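Local atomic coordinates of cytochrome P450 RhF (Acinetobacter radioresistens, PDB entry 6RO8), a protein that binds heme b in its cytochrome P450 domain and probably acts as a monooxygenase, oxidising substrates with molecular oxygen. Residues S83-L88 against R321-T326. Sequence-based numbering, arbitrary orientation.
With HEM (protoporphyrin IX containing Fe), chain B.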
ATOM      1  N   SER A  83       5.791  10.467 -14.526  1.00 79.32           N
ATOM      2  CA  SER A  83       5.404  11.233 -13.359  1.00 78.49           C
ATOM      3  C   SER A  83       4.325  10.511 -12.561  1.00 79.47           C
ATOM      4  O   SER A  83       3.565   9.685 -13.077  1.00 77.55           O
ATOM      5  CB  SER A  83       4.906  12.618 -13.760  1.00 82.22           C
ATOM      6  OG  SER A  83       3.488  12.671 -13.775  1.00 86.87           O
ATOM      7  N   ALA A  84       4.260  10.868 -11.289  1.00 79.34           N
ATOM      8  CA  ALA A  84       3.385  10.255 -10.312  1.00 74.78           C
ATOM      9  C   ALA A  84       1.993  10.858 -10.297  1.00 78.16           C
ATOM     10  O   ALA A  84       1.194  10.482  -9.434  1.00 75.57           O
ATOM     11  CB  ALA A  84       4.009  10.383  -8.920  1.00 72.71           C
ATOM     12  N   CYS A  85       1.683  11.773 -11.228  1.00 82.72           N
ATOM     13  CA  CYS A  85       0.458  12.565 -11.126  1.00 71.82           C
ATOM     14  C   CYS A  85      -0.783  11.686 -11.050  1.00 76.27           C
ATOM     15  O   CYS A  85      -1.721  11.995 -10.306  1.00 83.54           O
ATOM     16  CB  CYS A  85       0.369  13.546 -12.293  1.00 74.54           C
ATOM     17  SG  CYS A  85       0.288  12.823 -13.959  1.00 88.53           S
ATOM     18  N   ASN A  86      -0.780  10.557 -11.739  1.00 76.90           N
ATOM     19  CA  ASN A  86      -1.925   9.668 -11.716  1.00 74.26           C
ATOM     20  C   ASN A  86      -1.902   8.672 -10.557  1.00 75.83           C
ATOM     21  O   ASN A  86      -2.804   7.832 -10.485  1.00 81.78           O
ATOM     22  CB  ASN A  86      -2.015   8.904 -13.042  1.00 76.15           C
ATOM     23  CG  ASN A  86      -0.831   7.983 -13.259  1.00 75.17           C
ATOM     24  OD1 ASN A  86       0.254   8.196 -12.697  1.00 84.77           O
ATOM     25  ND2 ASN A  86      -1.035   6.938 -14.041  1.00 75.00           N
ATOM     26  N   ALA A  87      -0.929   8.746  -9.638  1.00 71.08           N
ATOM     27  CA  ALA A  87      -0.799   7.695  -8.629  1.00 71.97           C
ATOM     28  C   ALA A  87      -2.036   7.580  -7.743  1.00 73.67           C
ATOM     29  O   ALA A  87      -2.305   6.499  -7.206  1.00 74.40           O
ATOM     30  CB  ALA A  87       0.448   7.918  -7.766  1.00 68.27           C
ATOM     31  N   LEU A  88      -2.795   8.667  -7.571  1.00 74.43           N
ATOM     32  CA  LEU A  88      -4.018   8.624  -6.773  1.00 72.29           C
ATOM     33  C   LEU A  88      -5.252   8.936  -7.609  1.00 75.12           C
ATOM     34  O   LEU A  88      -6.336   9.183  -7.061  1.00 66.92           O
ATOM     35  CB  LEU A  88      -3.926   9.580  -5.588  1.00 75.28           C
ATOM     36  CG  LEU A  88      -2.796   9.338  -4.586  1.00 76.08           C
ATOM     37  CD1 LEU A  88      -2.785  10.489  -3.597  1.00 76.84           C
ATOM     38  CD2 LEU A  88      -2.913   7.950  -3.859  1.00 59.95           C
ATOM     39  N   ARG A 321       1.395   3.222 -10.293  1.00 63.93           N
ATOM     40  CA  ARG A 321       1.070   3.826 -11.580  1.00 65.29           C
ATOM     41  C   ARG A 321       1.962   5.021 -11.903  1.00 67.64           C
ATOM     42  O   ARG A 321       2.444   5.744 -11.013  1.00 67.43           O
ATOM     43  CB  ARG A 321      -0.389   4.257 -11.616  1.00 63.27           C
ATOM     44  CG  ARG A 321      -1.380   3.108 -11.526  1.00 61.86           C
ATOM     45  CD  ARG A 321      -2.802   3.648 -11.588  1.00 59.42           C
ATOM     46  NE  ARG A 321      -3.200   4.250 -10.325  1.00 63.27           N
ATOM     47  CZ  ARG A 321      -4.296   4.978 -10.139  1.00 73.61           C
ATOM     48  NH1 ARG A 321      -5.137   5.234 -11.167  1.00 61.65           N
ATOM     49  NH2 ARG A 321      -4.541   5.453  -8.917  1.00 68.40           N
ATOM     50  N   ARG A 322       2.177   5.222 -13.200  1.00 65.27           N
ATOM     51  CA  ARG A 322       2.916   6.367 -13.701  1.00 73.93           C
ATOM     52  C   ARG A 322       2.187   6.907 -14.919  1.00 76.21           C
ATOM     53  O   ARG A 322       1.419   6.192 -15.571  1.00 82.14           O
ATOM     54  CB  ARG A 322       4.370   5.999 -14.067  1.00 71.74           C
ATOM     55  CG  ARG A 322       5.284   5.811 -12.878  1.00 68.31           C
ATOM     56  CD  ARG A 322       5.270   7.052 -12.014  1.00 74.65           C
ATOM     57  NE  ARG A 322       6.272   7.006 -10.949  1.00 84.65           N
ATOM     58  CZ  ARG A 322       5.995   6.801  -9.662  1.00 70.49           C
ATOM     59  NH1 ARG A 322       4.743   6.607  -9.278  1.00 68.72           N
ATOM     60  NH2 ARG A 322       6.970   6.802  -8.766  1.00 64.54           N
ATOM     61  N   GLN A 323       2.422   8.180 -15.225  1.00 82.53           N
ATOM     62  CA  GLN A 323       1.917   8.785 -16.451  1.00 78.76           C
ATOM     63  C   GLN A 323       3.078   9.363 -17.234  1.00 77.34           C
ATOM     64  O   GLN A 323       3.987   9.959 -16.656  1.00 92.79           O
ATOM     65  CB  GLN A 323       0.893   9.882 -16.193  1.00 70.61           C
ATOM     66  CG  GLN A 323       0.046  10.143 -17.428  1.00 83.87           C
ATOM     67  CD  GLN A 323      -1.118  11.068 -17.184  1.00 90.12           C
ATOM     68  OE1 GLN A 323      -2.054  10.733 -16.460  1.00 85.53           O
ATOM     69  NE2 GLN A 323      -1.075  12.242 -17.802  1.00 96.13           N
ATOM     70  N   VAL A 324       3.041   9.179 -18.539  1.00 82.01           N
ATOM     71  CA  VAL A 324       4.129   9.583 -19.421  1.00 88.61           C
ATOM     72  C   VAL A 324       3.919  11.038 -19.843  1.00 96.89           C
ATOM     73  O   VAL A 324       2.820  11.432 -20.268  1.00 96.91           O
ATOM     74  CB  VAL A 324       4.214   8.636 -20.630  1.00 80.57           C
ATOM     75  CG1 VAL A 324       5.276   9.082 -21.621  1.00 76.76           C
ATOM     76  CG2 VAL A 324       4.472   7.205 -20.145  1.00 71.41           C
ATOM     77  N   THR A 325       4.977  11.844 -19.710  1.00 88.06           N
ATOM     78  CA  THR A 325       4.918  13.283 -19.928  1.00 94.27           C
ATOM     79  C   THR A 325       5.535  13.725 -21.250  1.00106.53           C
ATOM     80  O   THR A 325       5.150  14.773 -21.778  1.00115.02           O
ATOM     81  CB  THR A 325       5.627  14.009 -18.781  1.00 88.24           C
ATOM     82  OG1 THR A 325       6.949  13.472 -18.641  1.00 87.36           O
ATOM     83  CG2 THR A 325       4.863  13.818 -17.468  1.00 78.14           C
ATOM     84  N   THR A 326       6.504  12.978 -21.777  1.00 96.83           N
ATOM     85  CA  THR A 326       7.005  13.176 -23.131  1.00100.89           C
ATOM     86  C   THR A 326       7.212  11.804 -23.745  1.00105.63           C
ATOM     87  O   THR A 326       7.366  10.818 -23.027  1.00104.09           O
ATOM     88  CB  THR A 326       8.321  13.967 -23.160  1.00103.00           C
ATOM     89  OG1 THR A 326       8.719  14.202 -24.527  1.00107.89           O
ATOM     90  CG2 THR A 326       9.409  13.193 -22.428  1.00 84.48           C
TER
HETATM   91  CHA HEM B 500       5.135   6.148  -0.919  1.00 58.42           C
HETATM   92  CHB HEM B 500       4.138   1.430  -0.259  1.00 64.35           C
HETATM   93  CHC HEM B 500       3.455   2.143   4.517  1.00 58.30           C
HETATM   94  CHD HEM B 500       3.990   6.905   3.719  1.00 62.79           C
HETATM   95  C1A HEM B 500       4.911   4.813  -1.176  1.00 59.53           C
HETATM   96  C2A HEM B 500       4.955   4.150  -2.467  1.00 65.64           C
HETATM   97  C3A HEM B 500       4.682   2.862  -2.285  1.00 61.68           C
HETATM   98  C4A HEM B 500       4.441   2.637  -0.870  1.00 66.46           C
HETATM   99  CMA HEM B 500       4.632   1.805  -3.408  1.00 53.53           C
HETATM  100  CAA HEM B 500       5.280   4.810  -3.826  1.00 55.70           C
HETATM  101  CBA HEM B 500       6.743   4.534  -4.114  1.00 55.86           C
HETATM  102  CGA HEM B 500       7.195   5.208  -5.381  1.00 62.45           C
HETATM  103  O1A HEM B 500       6.361   5.863  -6.054  1.00 60.68           O
HETATM  104  O2A HEM B 500       8.399   5.084  -5.706  1.00 57.16           O
HETATM  105  C1B HEM B 500       3.959   1.200   1.085  1.00 62.66           C
HETATM  106  C2B HEM B 500       3.862  -0.105   1.711  1.00 67.79           C
HETATM  107  C3B HEM B 500       3.657   0.090   3.036  1.00 61.48           C
HETATM  108  C4B HEM B 500       3.627   1.525   3.286  1.00 63.35           C
HETATM  109  CMB HEM B 500       3.976  -1.440   0.927  1.00 58.42           C
HETATM  110  CAB HEM B 500       3.507  -0.942   4.178  1.00 56.96           C
HETATM  111  CBB HEM B 500       3.752  -2.248   4.076  1.00 56.08           C
HETATM  112  C1C HEM B 500       3.537   3.501   4.728  1.00 64.17           C
HETATM  113  C2C HEM B 500       3.364   4.217   5.981  1.00 67.48           C
HETATM  114  C3C HEM B 500       3.522   5.536   5.727  1.00 70.25           C
HETATM  115  C4C HEM B 500       3.797   5.690   4.327  1.00 64.02           C
HETATM  116  CMC HEM B 500       3.062   3.529   7.330  1.00 62.17           C
HETATM  117  CAC HEM B 500       3.456   6.783   6.652  1.00 72.77           C
HETATM  118  CBC HEM B 500       3.169   6.703   7.952  1.00 84.17           C
HETATM  119  C1D HEM B 500       4.318   7.130   2.405  1.00 61.68           C
HETATM  120  C2D HEM B 500       4.543   8.421   1.800  1.00 64.83           C
HETATM  121  C3D HEM B 500       4.869   8.221   0.529  1.00 67.66           C
HETATM  122  C4D HEM B 500       4.862   6.786   0.270  1.00 63.41           C
HETATM  123  CMD HEM B 500       4.426   9.798   2.490  1.00 65.40           C
HETATM  124  CAD HEM B 500       5.165   9.354  -0.480  1.00 73.07           C
HETATM  125  CBD HEM B 500       6.631   9.764  -0.473  1.00 76.93           C
HETATM  126  CGD HEM B 500       6.942  10.503  -1.755  1.00 80.31           C
HETATM  127  O1D HEM B 500       6.018  10.681  -2.576  1.00 80.11           O
HETATM  128  O2D HEM B 500       8.110  10.910  -1.974  1.00 82.50           O
HETATM  129  NA  HEM B 500       4.580   3.861  -0.234  1.00 68.45           N
HETATM  130  NB  HEM B 500       3.811   2.163   2.072  1.00 64.09           N
HETATM  131  NC  HEM B 500       3.797   4.442   3.747  1.00 67.64           N
HETATM  132  ND  HEM B 500       4.525   6.153   1.442  1.00 62.99           N
HETATM  133 FE   HEM B 500       4.178   4.157   1.793  1.00 59.25          FE
HETATM  134  O   HOH W   1      -2.274   4.028  -8.022  1.00 78.68           O
HETATM  135  O   HOH W   2       1.992   4.593   1.217  1.00 78.69           O
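Ser-83 and Gln-323 form an antiparallel hydrogen-bonded pair at the edge of the P450 beta sheet, where strand 82-83 borders strand 320-324. Ser-83 N donates to Gln-323 O (2.8 Å), and Gln-323 N donates back to Ser-83 O. The backbone bonds between the segments end here, but the loop follows the strand to Ala-87 and Arg-321. Ser-83 OG accepts from Cys-85 N in an ST turn and bonds Asp-117. Cys-85 SG lies against Gln-323 CB, 3.7 Å away. Asn-86 lays its amide over the peptide link of Arg-322 and Gln-323. Asn-86 ND2, above that plane, bonds Arg-322 O weakly (3.0 Å).

Arg-321, bent at chi3 (-76°), lays its guanidinium against the loop, with Asn-86 O 3.2 Å from the guanidinium plane, over its centre. Arg-321 NH2 bonds Ala-87 O weakly, a water links NE to that carbonyl, and NH1 bonds Glu-89 O and Tyr-63. Arg-322 bends at chi2 (-56°) toward the heme. Ala-84 CB lies over one face of the Arg-322 guanidinium, offset toward its rim. Arg-322 NH1 donates to Arg-321 O, helping fix the group's rotation. At the guanidinium edge, in plane, Arg-322 NH2 donates to heme propionate O1A at 2.9 Å, with an N-H...O angle of 165°.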